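Local coordinates for SusD/RagB family nutrient-binding outer membrane lipoprotein (Bacteroides vulgatus, PDB 4F7A) that probably binds mucin O-glycans at the bacterial surface as a SusD-like outer membrane lipoprotein of helical, TPR-like fold, at residues A[44-49]-A[253-258]; A[259-264]-A[316-321]; A[297-302]-A[452-457]; A[309-314]-A[394-399]; A[386-391]-A[400-405]. All coordinates share one frame; numbering follows the deposited sequence.

How the interactions relate
Interactions 1 and 2 follow each other along the chain, with helix 251-257 running through a turn into strand 262-263, and their centres lie about 12 Å apart. From interaction 2 the chain of contacts branches: Met263 meets Val298 of interaction 3 through the backbone, and the Tyr262 hydroxyl probably bonds to Gln313 O of interaction 4. Interactions 3, 4 and 5 form a second group. The centre of interaction 3 is about 11 Å from that of interaction 4 and about 13 Å from that of interaction 5. Contacts of Tyr312, Tyr389, Pro299 and Gln454 join the three. A triethylene glycol, probably from the crystallisation liquor, lies about 4 Å from the Tyr262 side chain.

Interaction 1: residues A[44-49]-A[253-258]; sequences WPWQTF and AGVAGW
Trp46 CG is anti to its backbone N (chi1 -179°), and the CE3/CZ3 rim of the indole meets Val255 CG2, a methyl turned beside its own backbone N. The methyl lies in the ring plane, 3.7 Å from Trp46 CZ3, and the two side chains cross at about a right angle. Trp258 likewise offers its rim. Its CH2 touches Trp44 CB at 3.7 Å, while CZ3 lies 3.5 Å from Gln47 OE1, the amide plane standing 63° from the indole. The Gln47 chain is extended, which carries its amide past Val255 to Trp258; the Gln47 NE2 bonds weakly to Glu260. The contact is thus one of indole edges against aliphatic and amide groups. It joins helix 44-51 to the last turn of helix 251-257 and the residue that follows it, with Tyr88 of helix 84-104 packed against Trp44 and Tyr33 meeting the ring of Trp46.

Interaction 2: residues A[259-264]-A[316-321]; sequences GETYMG and SFINTQ
Phe317 is engaged through both a face and an edge: the carbonyl oxygen of Thr261 sits over its ring face, while its rim is driven into the face of Tyr262. Thr261 O lies 3.3 Å from Phe317 CD1, displaced toward the rim. The same CD1 stands over the centre of the Tyr262 ring, giving a T-shaped pair with centroids 5.0 Å apart and planes at 84°. Phe317 CG is anti to the backbone N (chi1 -159°), beside the carbonyl carbon, and from there the ring reaches Thr261 and Tyr262. Gly259, closing helix 251-257 in a Schellman motif with positive phi, lies at the rim of the phenyl ring. The backbones form a single bridge between Tyr262 and Phe317. Ile318 N donates to Thr261 O at 3.1 Å, nearly along the C=O axis, and Met263 N donates to Ser316 O at 2.9 Å. Met263, a selenomethionine, also rests SE on Ser316 CB. On its other side the short strand 262-263 pairs with strand 61-62. Thr261 OG1, buried 3.3 Å from Ile318 CG2, has no polar partner in the model and appears to be held by packing alone, whereas Thr261 O accepts from Ile318 N besides its van der Waals contact with the Phe317 face.

Interaction 3: residues A[297-302]-A[452-457]; sequences GVPQGV and KVQTNN
Gly301 and Val453 come together where the two loops are most tightly packed, their CA atoms 4.4 Å apart. A side chain on Gly301 would run into Val453 CB and Gln454 N, and its positive phi also favours glycine. Here Gly301 O takes a weak bond from Thr455 N at 2.8 Å and touches Gln454 CB at 3.3 Å. Gln300 NE2 presses on Val453 CG1 at 3.2 Å, but its bond goes to Thr73 O. Gln454 CG lies beside its backbone N (chi1 -55°), and the extended chain beyond runs alongside Val302, pointing the same way. Its OE1 is 3.6 Å from Val302 CG2 and accepts from Lys398 N, while NE2 lies 3.9 Å from Pro299 CB. An alanine in place of Gln454 would probably leave Lys398 N without this acceptor and open a gap beside Val302 and Pro299. Packing is slacker toward Lys452. There Gln454 N bonds only weakly to Gln300 O at 3.4 Å, and the carbonyls of Gln300 and Lys452 are bridged by a water that donates to both. The contact ties the loop between helix 279-282 and strand 329-332 to the one between helices 435-445 and 475-480, with Gln300 also packing on helix 54-57.

Interaction 4: residues A[309-314]-A[394-399]; sequences PNYYQS and AGPGKD
Tyr311 CG lies beside its backbone N (chi1 -57°), and one face of the ring beyond meets Gly395, whose CA stands 3.6 Å from the ring centroid and 16° off the normal, a CH-pi contact. The opposite face is taken by Pro309 O, over its centre, so the phenol is sandwiched between its own loop and the neighbouring one. Toward the CB end of the ring, Ala394 O approaches Tyr311 CD1 at 3.3 Å; toward the far end, Pro396 CD lies 3.8 Å from Tyr311 CE2, and the two side chains cross at about a right angle. The proximity of Gly395 depends on its lack of a side chain, since a CB would clash with Tyr311 CG, and its backbone angles also call for glycine. Tyr311 and Tyr312 are the two central residues of a type I beta turn from Asn310 to Gln313, closed by Gln313 N to Asn310 O. An alanine in place of Tyr311 removes the ring, and Gly395 CA and Pro396 CD would probably be left without the surface they pack on. Tyr312 OH lies 3.8 Å from Gly397 CA and also bonds to Asn391. One water donates to Tyr312 OH and to Ala394 O and accepts from Gly397 N. A second accepts from Ala394 N and donates to Tyr311 O at 2.8 Å.

Interaction 5: residues A[386-391]-A[400-405]; sequences PTDYIN and MKALIT
Pro386 crosses Ile404 at about a right angle, its CG 3.7 Å from Ile404 CG2, where two loop segments run nearly antiparallel (166° between their short end-to-end directions). Further on they are joined by a single antiparallel beta bridge, the hydrogen-bonded pair Tyr389 and Met400. The carbonyl of Pro386 faces Ala402 CB at 3.4 Å and also takes a water that donates to Ile404 O as well. Thr387 turns its side chain away, but its carbonyl rests against the same Ala402 methyl and is bonded to Ser269 of helix 265-273. Asp388 supplies the side-chain hydrogen bonding across the contact. With CG beside its backbone N (chi1 -64°), it offers OD1 to Ala402 N, which comes at 2.8 Å on the anti side, out of the carboxylate plane, in a bond that is almost straight. In the conformer described, one of two, Lys401 bends at chi2 and chi4, and its NZ meets OD1 on the side of the other oxygen, a salt bridge at 3.0 Å that is less certain than the amide bond. Tyr389 exchanges backbone bonds with Met400 in both directions, and its hydroxyl donates to Asn391 OD1 at 2.6 Å. The terminal methyl of Met400, a selenomethionine bent at chi3, ends 3.8 Å from Tyr389 CD2.

Interaction 1: residues A[44-49]-A[253-258]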
# COMPACT_ATOMS: atom_id res chain seq x y z
N TRP A 44 -12.38 -8.19 11.84
CA TRP A 44 -12.85 -6.92 12.39
C TRP A 44 -11.70 -5.93 12.73
O TRP A 44 -11.86 -4.73 12.49
CB TRP A 44 -13.88 -7.10 13.53
CG TRP A 44 -13.31 -7.66 14.81
CD1 TRP A 44 -13.30 -8.96 15.22
CD2 TRP A 44 -12.64 -6.91 15.83
NE1 TRP A 44 -12.67 -9.07 16.44
CE2 TRP A 44 -12.26 -7.82 16.84
CE3 TRP A 44 -12.34 -5.55 15.99
CZ2 TRP A 44 -11.57 -7.42 17.99
CZ3 TRP A 44 -11.66 -5.15 17.14
CH2 TRP A 44 -11.28 -6.09 18.12
N PRO A 45 -10.53 -6.41 13.19
CA PRO A 45 -9.43 -5.42 13.36
C PRO A 45 -8.92 -4.85 12.05
O PRO A 45 -8.74 -3.63 11.93
CB PRO A 45 -8.34 -6.22 14.08
CG PRO A 45 -9.12 -7.27 14.81
CD PRO A 45 -10.14 -7.69 13.79
N TRP A 46 -8.74 -5.71 11.05
CA TRP A 46 -8.27 -5.27 9.75
C TRP A 46 -9.22 -4.24 9.13
O TRP A 46 -8.77 -3.32 8.43
CB TRP A 46 -8.06 -6.45 8.80
CG TRP A 46 -7.56 -6.03 7.47
CD1 TRP A 46 -6.27 -5.77 7.13
CD2 TRP A 46 -8.35 -5.75 6.30
NE1 TRP A 46 -6.19 -5.38 5.83
CE2 TRP A 46 -7.45 -5.35 5.29
CE3 TRP A 46 -9.71 -5.84 6.00
CZ2 TRP A 46 -7.88 -5.01 4.00
CZ3 TRP A 46 -10.13 -5.52 4.69
CH2 TRP A 46 -9.22 -5.08 3.73
N GLN A 47 -10.51 -4.37 9.41
CA GLN A 47 -11.48 -3.48 8.80
C GLN A 47 -11.18 -2.02 9.13
O GLN A 47 -11.27 -1.16 8.25
CB GLN A 47 -12.92 -3.84 9.18
CG GLN A 47 -13.97 -2.92 8.50
CD GLN A 47 -15.40 -3.19 8.99
OE1 GLN A 47 -15.60 -3.48 10.17
NE2 GLN A 47 -16.38 -3.05 8.11
N THR A 48 -10.80 -1.73 10.38
CA THR A 48 -10.38 -0.35 10.76
C THR A 48 -8.90 -0.06 10.56
O THR A 48 -8.52 1.10 10.37
CB THR A 48 -10.79 -0.01 12.23
OG1 THR A 48 -10.03 -0.81 13.14
CG2 THR A 48 -12.30 -0.26 12.46
N PHE A 49 -8.05 -1.08 10.61
CA PHE A 49 -6.61 -0.96 10.28
C PHE A 49 -6.45 -0.30 8.92
O PHE A 49 -5.78 0.74 8.77
CB PHE A 49 -5.98 -2.37 10.27
CG PHE A 49 -4.45 -2.40 10.24
CD1 PHE A 49 -3.74 -2.14 9.08
CD2 PHE A 49 -3.73 -2.77 11.36
CE1 PHE A 49 -2.34 -2.19 9.07
CE2 PHE A 49 -2.35 -2.85 11.35
CZ PHE A 49 -1.66 -2.54 10.21
N ALA A 253 -11.33 -10.69 2.06
CA ALA A 253 -12.35 -11.66 1.75
C ALA A 253 -13.32 -11.76 2.90
O ALA A 253 -14.52 -11.96 2.68
CB ALA A 253 -11.73 -13.08 1.40
N GLY A 254 -12.83 -11.59 4.13
CA GLY A 254 -13.69 -11.57 5.30
C GLY A 254 -14.67 -10.42 5.31
O GLY A 254 -15.86 -10.62 5.54
N VAL A 255 -14.17 -9.20 5.05
CA VAL A 255 -15.02 -8.01 4.94
C VAL A 255 -15.97 -8.12 3.74
O VAL A 255 -17.14 -7.70 3.82
CB VAL A 255 -14.19 -6.71 4.92
CG1 VAL A 255 -15.08 -5.47 4.82
CG2 VAL A 255 -13.30 -6.64 6.19
N ALA A 256 -15.50 -8.71 2.65
CA ALA A 256 -16.37 -8.98 1.49
C ALA A 256 -17.52 -9.91 1.89
O ALA A 256 -18.66 -9.74 1.44
CB ALA A 256 -15.62 -9.57 0.35
N GLY A 257 -17.22 -10.88 2.76
CA GLY A 257 -18.22 -11.81 3.26
C GLY A 257 -19.29 -11.12 4.09
O GLY A 257 -20.40 -11.59 4.16
N TRP A 258 -18.95 -9.99 4.71
CA TRP A 258 -19.95 -9.17 5.39
C TRP A 258 -20.75 -8.25 4.46
O TRP A 258 -21.62 -7.53 4.91
CB TRP A 258 -19.29 -8.29 6.44
CG TRP A 258 -18.57 -9.01 7.51
CD1 TRP A 258 -18.73 -10.31 7.89
CD2 TRP A 258 -17.63 -8.43 8.43
NE1 TRP A 258 -17.91 -10.59 8.97
CE2 TRP A 258 -17.23 -9.45 9.32
CE3 TRP A 258 -17.10 -7.15 8.59
CZ2 TRP A 258 -16.31 -9.22 10.34
CZ3 TRP A 258 -16.18 -6.93 9.60
CH2 TRP A 258 -15.80 -7.96 10.47

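Interaction 2: residues A[259-264]-A[316-321]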
# COMPACT_ATOMS: atom_id res chain seq x y z
N GLY A 259 -20.42 -8.25 3.18
CA GLY A 259 -21.10 -7.42 2.22
C GLY A 259 -20.64 -5.97 2.18
O GLY A 259 -21.41 -5.12 1.78
N GLU A 260 -19.39 -5.70 2.52
CA GLU A 260 -18.93 -4.31 2.75
C GLU A 260 -17.80 -3.79 1.86
O GLU A 260 -17.25 -2.74 2.13
CB GLU A 260 -18.55 -4.13 4.24
CG GLU A 260 -19.77 -4.11 5.16
CD GLU A 260 -19.43 -3.86 6.61
OE1 GLU A 260 -18.92 -2.77 6.94
OE2 GLU A 260 -19.70 -4.75 7.44
N THR A 261 -17.49 -4.51 0.77
CA THR A 261 -16.40 -4.11 -0.13
C THR A 261 -16.89 -3.83 -1.55
O THR A 261 -16.90 -4.71 -2.40
CB THR A 261 -15.32 -5.21 -0.17
OG1 THR A 261 -15.94 -6.45 -0.53
CG2 THR A 261 -14.63 -5.34 1.20
N TYR A 262 -17.33 -2.59 -1.78
CA TYR A 262 -17.81 -2.16 -3.09
C TYR A 262 -16.71 -1.45 -3.85
O TYR A 262 -15.77 -0.92 -3.26
CB TYR A 262 -19.03 -1.22 -2.96
CG TYR A 262 -20.29 -1.95 -2.58
CD1 TYR A 262 -20.48 -2.41 -1.27
CD2 TYR A 262 -21.26 -2.23 -3.53
CE1 TYR A 262 -21.63 -3.08 -0.92
CE2 TYR A 262 -22.41 -2.92 -3.18
CZ TYR A 262 -22.59 -3.35 -1.88
OH TYR A 262 -23.74 -4.05 -1.52
N MSE A 263 -16.87 -1.46 -5.16
CA MSE A 263 -16.04 -0.72 -6.10
C MSE A 263 -16.11 0.79 -5.86
O MSE A 263 -17.18 1.33 -5.64
CB MSE A 263 -16.56 -1.02 -7.51
CG MSE A 263 -15.63 -0.61 -8.62
SE MSE A 263 -16.43 -1.03 -10.32
CE MSE A 263 -14.81 -1.18 -11.38
N GLY A 264 -14.97 1.48 -5.92
CA GLY A 264 -14.97 2.94 -5.80
C GLY A 264 -15.21 3.62 -7.15
O GLY A 264 -14.91 3.06 -8.21
N SER A 316 -21.38 -1.96 -7.91
CA SER A 316 -20.50 -3.10 -8.16
C SER A 316 -19.76 -3.55 -6.90
O SER A 316 -19.25 -2.72 -6.15
CB SER A 316 -19.49 -2.79 -9.25
OG SER A 316 -20.11 -2.72 -10.52
N PHE A 317 -19.72 -4.86 -6.70
CA PHE A 317 -19.08 -5.47 -5.56
C PHE A 317 -17.79 -6.10 -6.03
O PHE A 317 -17.64 -6.39 -7.20
CB PHE A 317 -20.01 -6.56 -4.97
CG PHE A 317 -19.69 -6.89 -3.53
CD1 PHE A 317 -19.97 -5.99 -2.54
CD2 PHE A 317 -19.12 -8.11 -3.18
CE1 PHE A 317 -19.68 -6.26 -1.21
CE2 PHE A 317 -18.85 -8.40 -1.84
CZ PHE A 317 -19.12 -7.47 -0.86
N ILE A 318 -16.87 -6.31 -5.09
CA ILE A 318 -15.67 -7.06 -5.36
C ILE A 318 -16.00 -8.44 -5.91
O ILE A 318 -17.04 -9.02 -5.58
CB ILE A 318 -14.77 -7.19 -4.09
CG1 ILE A 318 -13.31 -7.41 -4.48
CG2 ILE A 318 -15.30 -8.30 -3.13
CD1 ILE A 318 -12.33 -7.33 -3.27
N ASN A 319 -15.14 -8.94 -6.77
CA ASN A 319 -15.23 -10.31 -7.27
C ASN A 319 -14.71 -11.31 -6.22
O ASN A 319 -13.49 -11.40 -5.96
CB ASN A 319 -14.43 -10.45 -8.57
CG ASN A 319 -14.60 -11.80 -9.23
OD1 ASN A 319 -14.82 -12.79 -8.54
ND2 ASN A 319 -14.47 -11.86 -10.59
N THR A 320 -15.63 -12.06 -5.64
CA THR A 320 -15.31 -12.96 -4.53
C THR A 320 -14.87 -14.36 -4.99
O THR A 320 -14.67 -15.23 -4.15
CB THR A 320 -16.49 -13.05 -3.52
OG1 THR A 320 -17.71 -13.40 -4.20
CG2 THR A 320 -16.66 -11.70 -2.80
N GLN A 321 -14.78 -14.58 -6.30
CA GLN A 321 -14.05 -15.74 -6.83
C GLN A 321 -12.58 -15.39 -6.91
O GLN A 321 -11.72 -16.23 -6.69
CB GLN A 321 -14.55 -16.15 -8.23
CG GLN A 321 -15.90 -16.86 -8.23
CD GLN A 321 -16.41 -17.17 -9.63
OE1 GLN A 321 -15.94 -16.59 -10.62
NE2 GLN A 321 -17.37 -18.08 -9.72

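Interaction 3: residues A[297-302]-A[452-457]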
# COMPACT_ATOMS: atom_id res chain seq x y z
N GLY A 297 -19.15 2.39 -9.57
CA GLY A 297 -18.38 2.65 -8.38
C GLY A 297 -18.99 3.68 -7.45
O GLY A 297 -19.60 4.65 -7.88
N VAL A 298 -18.80 3.47 -6.15
CA VAL A 298 -19.33 4.35 -5.14
C VAL A 298 -18.52 5.63 -5.03
O VAL A 298 -17.31 5.59 -4.83
CB VAL A 298 -19.37 3.61 -3.77
CG1 VAL A 298 -19.96 4.50 -2.67
CG2 VAL A 298 -20.18 2.28 -3.93
N PRO A 299 -19.17 6.80 -5.16
CA PRO A 299 -18.43 8.05 -5.00
C PRO A 299 -18.13 8.33 -3.53
O PRO A 299 -19.01 8.19 -2.68
CB PRO A 299 -19.40 9.11 -5.53
CG PRO A 299 -20.75 8.52 -5.22
CD PRO A 299 -20.60 7.03 -5.38
N GLN A 300 -16.91 8.75 -3.22
CA GLN A 300 -16.56 9.09 -1.84
C GLN A 300 -17.19 10.42 -1.43
O GLN A 300 -17.30 11.36 -2.23
CB GLN A 300 -15.04 9.15 -1.65
CG GLN A 300 -14.62 9.00 -0.18
CD GLN A 300 -13.18 9.35 0.08
OE1 GLN A 300 -12.28 8.77 -0.53
NE2 GLN A 300 -12.95 10.24 1.05
N GLY A 301 -17.58 10.51 -0.17
CA GLY A 301 -18.01 11.78 0.42
C GLY A 301 -19.43 12.17 0.16
O GLY A 301 -19.75 13.37 0.12
N VAL A 302 -20.31 11.18 -0.03
CA VAL A 302 -21.74 11.44 -0.11
C VAL A 302 -22.32 11.26 1.31
O VAL A 302 -22.35 10.16 1.85
CB VAL A 302 -22.44 10.51 -1.12
CG1 VAL A 302 -23.96 10.77 -1.14
CG2 VAL A 302 -21.86 10.73 -2.52
N LYS A 452 -12.75 13.98 -6.08
CA LYS A 452 -12.79 14.65 -4.76
C LYS A 452 -14.07 14.35 -3.98
O LYS A 452 -15.10 14.07 -4.56
CB LYS A 452 -12.72 16.17 -4.92
CG LYS A 452 -11.71 16.71 -5.94
CD LYS A 452 -10.28 16.32 -5.69
CE LYS A 452 -9.32 17.08 -6.64
NZ LYS A 452 -7.89 16.77 -6.41
N VAL A 453 -13.99 14.45 -2.65
CA VAL A 453 -15.15 14.22 -1.82
C VAL A 453 -16.27 15.18 -2.19
O VAL A 453 -16.02 16.33 -2.51
CB VAL A 453 -14.84 14.28 -0.28
CG1 VAL A 453 -13.81 13.22 0.09
CG2 VAL A 453 -14.42 15.70 0.16
N GLN A 454 -17.51 14.71 -2.18
CA GLN A 454 -18.64 15.57 -2.55
C GLN A 454 -18.99 16.51 -1.41
O GLN A 454 -19.38 17.66 -1.64
CB GLN A 454 -19.84 14.71 -2.94
CG GLN A 454 -19.50 13.71 -4.05
CD GLN A 454 -20.68 13.39 -4.92
OE1 GLN A 454 -21.83 13.65 -4.56
NE2 GLN A 454 -20.40 12.81 -6.09
N THR A 455 -18.86 16.00 -0.18
CA THR A 455 -19.09 16.76 1.05
C THR A 455 -17.86 16.64 1.95
O THR A 455 -17.34 15.53 2.17
CB THR A 455 -20.33 16.25 1.79
OG1 THR A 455 -21.51 16.52 1.00
CG2 THR A 455 -20.47 16.89 3.20
N ASN A 456 -17.40 17.77 2.47
CA ASN A 456 -16.19 17.84 3.29
C ASN A 456 -16.57 18.35 4.68
O ASN A 456 -16.76 19.53 4.87
CB ASN A 456 -15.16 18.75 2.62
CG ASN A 456 -13.84 18.83 3.38
OD1 ASN A 456 -13.79 18.62 4.59
ND2 ASN A 456 -12.77 19.21 2.68
N ASN A 457 -16.72 17.42 5.63
CA ASN A 457 -17.10 17.76 6.99
C ASN A 457 -15.91 17.72 7.94
O ASN A 457 -16.06 17.38 9.12
CB ASN A 457 -18.22 16.82 7.48
CG ASN A 457 -19.59 17.17 6.87
OD1 ASN A 457 -19.75 18.23 6.26
ND2 ASN A 457 -20.57 16.29 7.03
O HOH W 1 -16.33 11.48 -4.76

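Interaction 4: residues A[309-314]-A[394-399]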
# COMPACT_ATOMS: atom_id res chain seq x y z
N PRO A 309 -31.46 5.23 3.99
CA PRO A 309 -31.24 4.08 3.09
C PRO A 309 -29.76 3.92 2.73
O PRO A 309 -29.00 4.89 2.75
CB PRO A 309 -32.06 4.44 1.84
CG PRO A 309 -33.06 5.49 2.32
CD PRO A 309 -32.30 6.27 3.35
N ASN A 310 -29.37 2.69 2.42
CA ASN A 310 -28.02 2.40 1.98
C ASN A 310 -27.99 2.54 0.46
O ASN A 310 -28.14 1.56 -0.29
CB ASN A 310 -27.62 1.00 2.44
CG ASN A 310 -27.65 0.87 3.95
OD1 ASN A 310 -27.09 1.70 4.67
ND2 ASN A 310 -28.32 -0.15 4.44
N TYR A 311 -27.79 3.77 0.02
CA TYR A 311 -28.05 4.15 -1.36
C TYR A 311 -27.25 3.36 -2.39
O TYR A 311 -27.71 3.16 -3.49
CB TYR A 311 -27.78 5.64 -1.57
CG TYR A 311 -28.56 6.59 -0.68
CD1 TYR A 311 -29.94 6.69 -0.79
CD2 TYR A 311 -27.93 7.40 0.25
CE1 TYR A 311 -30.67 7.57 0.02
CE2 TYR A 311 -28.67 8.28 1.08
CZ TYR A 311 -30.03 8.36 0.93
OH TYR A 311 -30.77 9.22 1.72
N TYR A 312 -26.05 2.94 -2.03
CA TYR A 312 -25.10 2.36 -2.98
C TYR A 312 -25.02 0.83 -2.91
O TYR A 312 -24.14 0.23 -3.45
CB TYR A 312 -23.73 3.01 -2.79
CG TYR A 312 -23.80 4.47 -3.15
CD1 TYR A 312 -23.94 4.86 -4.47
CD2 TYR A 312 -23.82 5.45 -2.16
CE1 TYR A 312 -24.07 6.20 -4.82
CE2 TYR A 312 -23.95 6.81 -2.50
CZ TYR A 312 -24.07 7.17 -3.83
OH TYR A 312 -24.24 8.46 -4.18
N GLN A 313 -25.96 0.22 -2.21
CA GLN A 313 -25.94 -1.22 -1.96
C GLN A 313 -26.04 -2.11 -3.21
O GLN A 313 -25.67 -3.28 -3.17
CB GLN A 313 -27.07 -1.49 -0.96
CG GLN A 313 -27.63 -2.84 -0.84
CD GLN A 313 -28.84 -2.76 0.07
OE1 GLN A 313 -29.98 -2.78 -0.39
NE2 GLN A 313 -28.58 -2.55 1.35
N SER A 314 -26.53 -1.56 -4.32
CA SER A 314 -26.60 -2.30 -5.59
C SER A 314 -25.54 -1.91 -6.62
O SER A 314 -25.59 -2.33 -7.78
CB SER A 314 -28.01 -2.18 -6.18
OG SER A 314 -28.91 -2.74 -5.24
N ALA A 394 -30.32 6.44 -5.59
CA ALA A 394 -31.11 7.43 -4.89
C ALA A 394 -30.18 8.18 -3.92
O ALA A 394 -29.03 7.80 -3.75
CB ALA A 394 -32.29 6.75 -4.11
N GLY A 395 -30.68 9.26 -3.33
CA GLY A 395 -29.91 10.04 -2.37
C GLY A 395 -29.28 11.32 -2.93
O GLY A 395 -29.56 11.70 -4.09
N PRO A 396 -28.43 11.98 -2.13
CA PRO A 396 -27.90 13.32 -2.43
C PRO A 396 -26.62 13.33 -3.27
O PRO A 396 -26.02 14.39 -3.40
CB PRO A 396 -27.61 13.89 -1.04
CG PRO A 396 -27.18 12.64 -0.25
CD PRO A 396 -27.98 11.50 -0.81
N GLY A 397 -26.20 12.19 -3.81
CA GLY A 397 -25.01 12.14 -4.64
C GLY A 397 -25.14 12.97 -5.92
O GLY A 397 -26.25 13.18 -6.41
N LYS A 398 -23.99 13.43 -6.42
CA LYS A 398 -23.94 14.21 -7.66
C LYS A 398 -23.09 13.51 -8.70
O LYS A 398 -22.23 12.69 -8.37
CB LYS A 398 -23.38 15.63 -7.42
CG LYS A 398 -24.46 16.66 -7.02
CD LYS A 398 -24.59 16.82 -5.53
CE LYS A 398 -25.98 17.31 -5.12
NZ LYS A 398 -26.15 17.27 -3.64
N ASP A 399 -23.35 13.84 -9.96
CA ASP A 399 -22.52 13.42 -11.06
C ASP A 399 -21.15 14.08 -10.95
O ASP A 399 -21.00 15.15 -10.36
CB ASP A 399 -23.16 13.84 -12.41
CG ASP A 399 -24.53 13.22 -12.64
OD1 ASP A 399 -24.91 12.26 -11.95
OD2 ASP A 399 -25.24 13.71 -13.55
O HOH W 2 -30.26 3.87 -4.27
O HOH W 3 -26.85 9.44 -3.92

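Interaction 5: residues A[386-391]-A[400-405]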
# COMPACT_ATOMS: atom_id res chain seq x y z
N PRO A 386 -10.92 7.57 -19.29
CA PRO A 386 -11.83 7.26 -18.17
C PRO A 386 -13.20 7.96 -18.29
O PRO A 386 -13.30 9.08 -18.80
CB PRO A 386 -11.06 7.77 -16.97
CG PRO A 386 -9.62 7.56 -17.39
CD PRO A 386 -9.59 7.96 -18.81
N THR A 387 -14.24 7.28 -17.82
CA THR A 387 -15.60 7.72 -17.97
C THR A 387 -16.07 8.54 -16.77
O THR A 387 -15.51 8.48 -15.68
CB THR A 387 -16.53 6.50 -18.20
OG1 THR A 387 -16.30 5.52 -17.18
CG2 THR A 387 -16.27 5.87 -19.58
N ASP A 388 -17.11 9.33 -17.01
CA ASP A 388 -17.71 10.19 -16.01
C ASP A 388 -18.44 9.35 -14.98
O ASP A 388 -18.88 8.21 -15.25
CB ASP A 388 -18.69 11.15 -16.67
CG ASP A 388 -18.03 12.10 -17.64
OD1 ASP A 388 -16.80 12.41 -17.49
OD2 ASP A 388 -18.73 12.57 -18.54
N TYR A 389 -18.56 9.90 -13.78
CA TYR A 389 -19.39 9.30 -12.74
C TYR A 389 -20.79 9.88 -12.87
O TYR A 389 -20.97 11.11 -12.91
CB TYR A 389 -18.84 9.53 -11.34
CG TYR A 389 -19.82 9.01 -10.33
CD1 TYR A 389 -19.98 7.65 -10.14
CD2 TYR A 389 -20.69 9.88 -9.69
CE1 TYR A 389 -20.94 7.16 -9.29
CE2 TYR A 389 -21.67 9.40 -8.84
CZ TYR A 389 -21.78 8.04 -8.63
OH TYR A 389 -22.75 7.55 -7.80
N ILE A 390 -21.79 8.99 -12.95
CA ILE A 390 -23.20 9.37 -12.99
C ILE A 390 -23.87 8.75 -11.77
O ILE A 390 -23.74 7.54 -11.53
CB ILE A 390 -23.90 8.84 -14.24
CG1 ILE A 390 -23.17 9.26 -15.52
CG2 ILE A 390 -25.39 9.33 -14.26
CD1 ILE A 390 -23.09 10.74 -15.71
N ASN A 391 -24.58 9.57 -10.99
CA ASN A 391 -25.17 9.08 -9.76
C ASN A 391 -26.55 8.39 -10.03
O ASN A 391 -27.61 9.02 -9.95
CB ASN A 391 -25.30 10.21 -8.75
CG ASN A 391 -25.52 9.70 -7.35
OD1 ASN A 391 -24.66 9.06 -6.79
ND2 ASN A 391 -26.68 9.98 -6.79
N MSE A 400 -20.13 13.44 -11.51
CA MSE A 400 -18.79 14.05 -11.52
C MSE A 400 -18.11 13.76 -12.86
O MSE A 400 -17.99 12.59 -13.31
CB MSE A 400 -17.92 13.51 -10.37
CG MSE A 400 -18.51 13.68 -8.98
SE MSE A 400 -17.35 12.97 -7.60
CE MSE A 400 -17.43 11.06 -8.06
N LYS A 401 -17.61 14.83 -13.49
CA LYS A 401 -16.84 14.71 -14.71
C LYS A 401 -15.51 14.01 -14.42
O LYS A 401 -14.83 14.30 -13.42
CB LYS A 401 -16.59 16.12 -15.28
CG LYS A 401 -16.00 16.13 -16.66
CD LYS A 401 -17.09 15.85 -17.69
CE LYS A 401 -16.56 15.78 -19.11
NZ LYS A 401 -15.76 14.54 -19.34
N ALA A 402 -15.12 13.09 -15.30
CA ALA A 402 -13.85 12.35 -15.12
C ALA A 402 -12.70 13.32 -15.02
O ALA A 402 -12.51 14.20 -15.88
CB ALA A 402 -13.59 11.36 -16.26
N LEU A 403 -11.92 13.18 -13.96
CA LEU A 403 -10.74 14.01 -13.81
C LEU A 403 -9.54 13.50 -14.60
O LEU A 403 -8.65 14.27 -14.97
CB LEU A 403 -10.34 14.11 -12.35
CG LEU A 403 -11.35 14.69 -11.37
CD1 LEU A 403 -10.66 14.82 -10.01
CD2 LEU A 403 -11.91 16.05 -11.85
N ILE A 404 -9.50 12.19 -14.86
CA ILE A 404 -8.39 11.56 -15.57
C ILE A 404 -8.71 11.55 -17.07
O ILE A 404 -9.74 11.03 -17.47
CB ILE A 404 -8.13 10.13 -15.07
CG1 ILE A 404 -7.93 10.11 -13.54
CG2 ILE A 404 -6.92 9.56 -15.80
CD1 ILE A 404 -8.11 8.71 -12.82
N THR A 405 -7.84 12.17 -17.86
CA THR A 405 -8.00 12.21 -19.30
C THR A 405 -6.89 11.44 -20.07
O THR A 405 -6.99 11.27 -21.28
CB THR A 405 -8.05 13.66 -19.80
OG1 THR A 405 -6.83 14.32 -19.43
CG2 THR A 405 -9.28 14.38 -19.18
O HOH W 4 -11.61 11.04 -19.43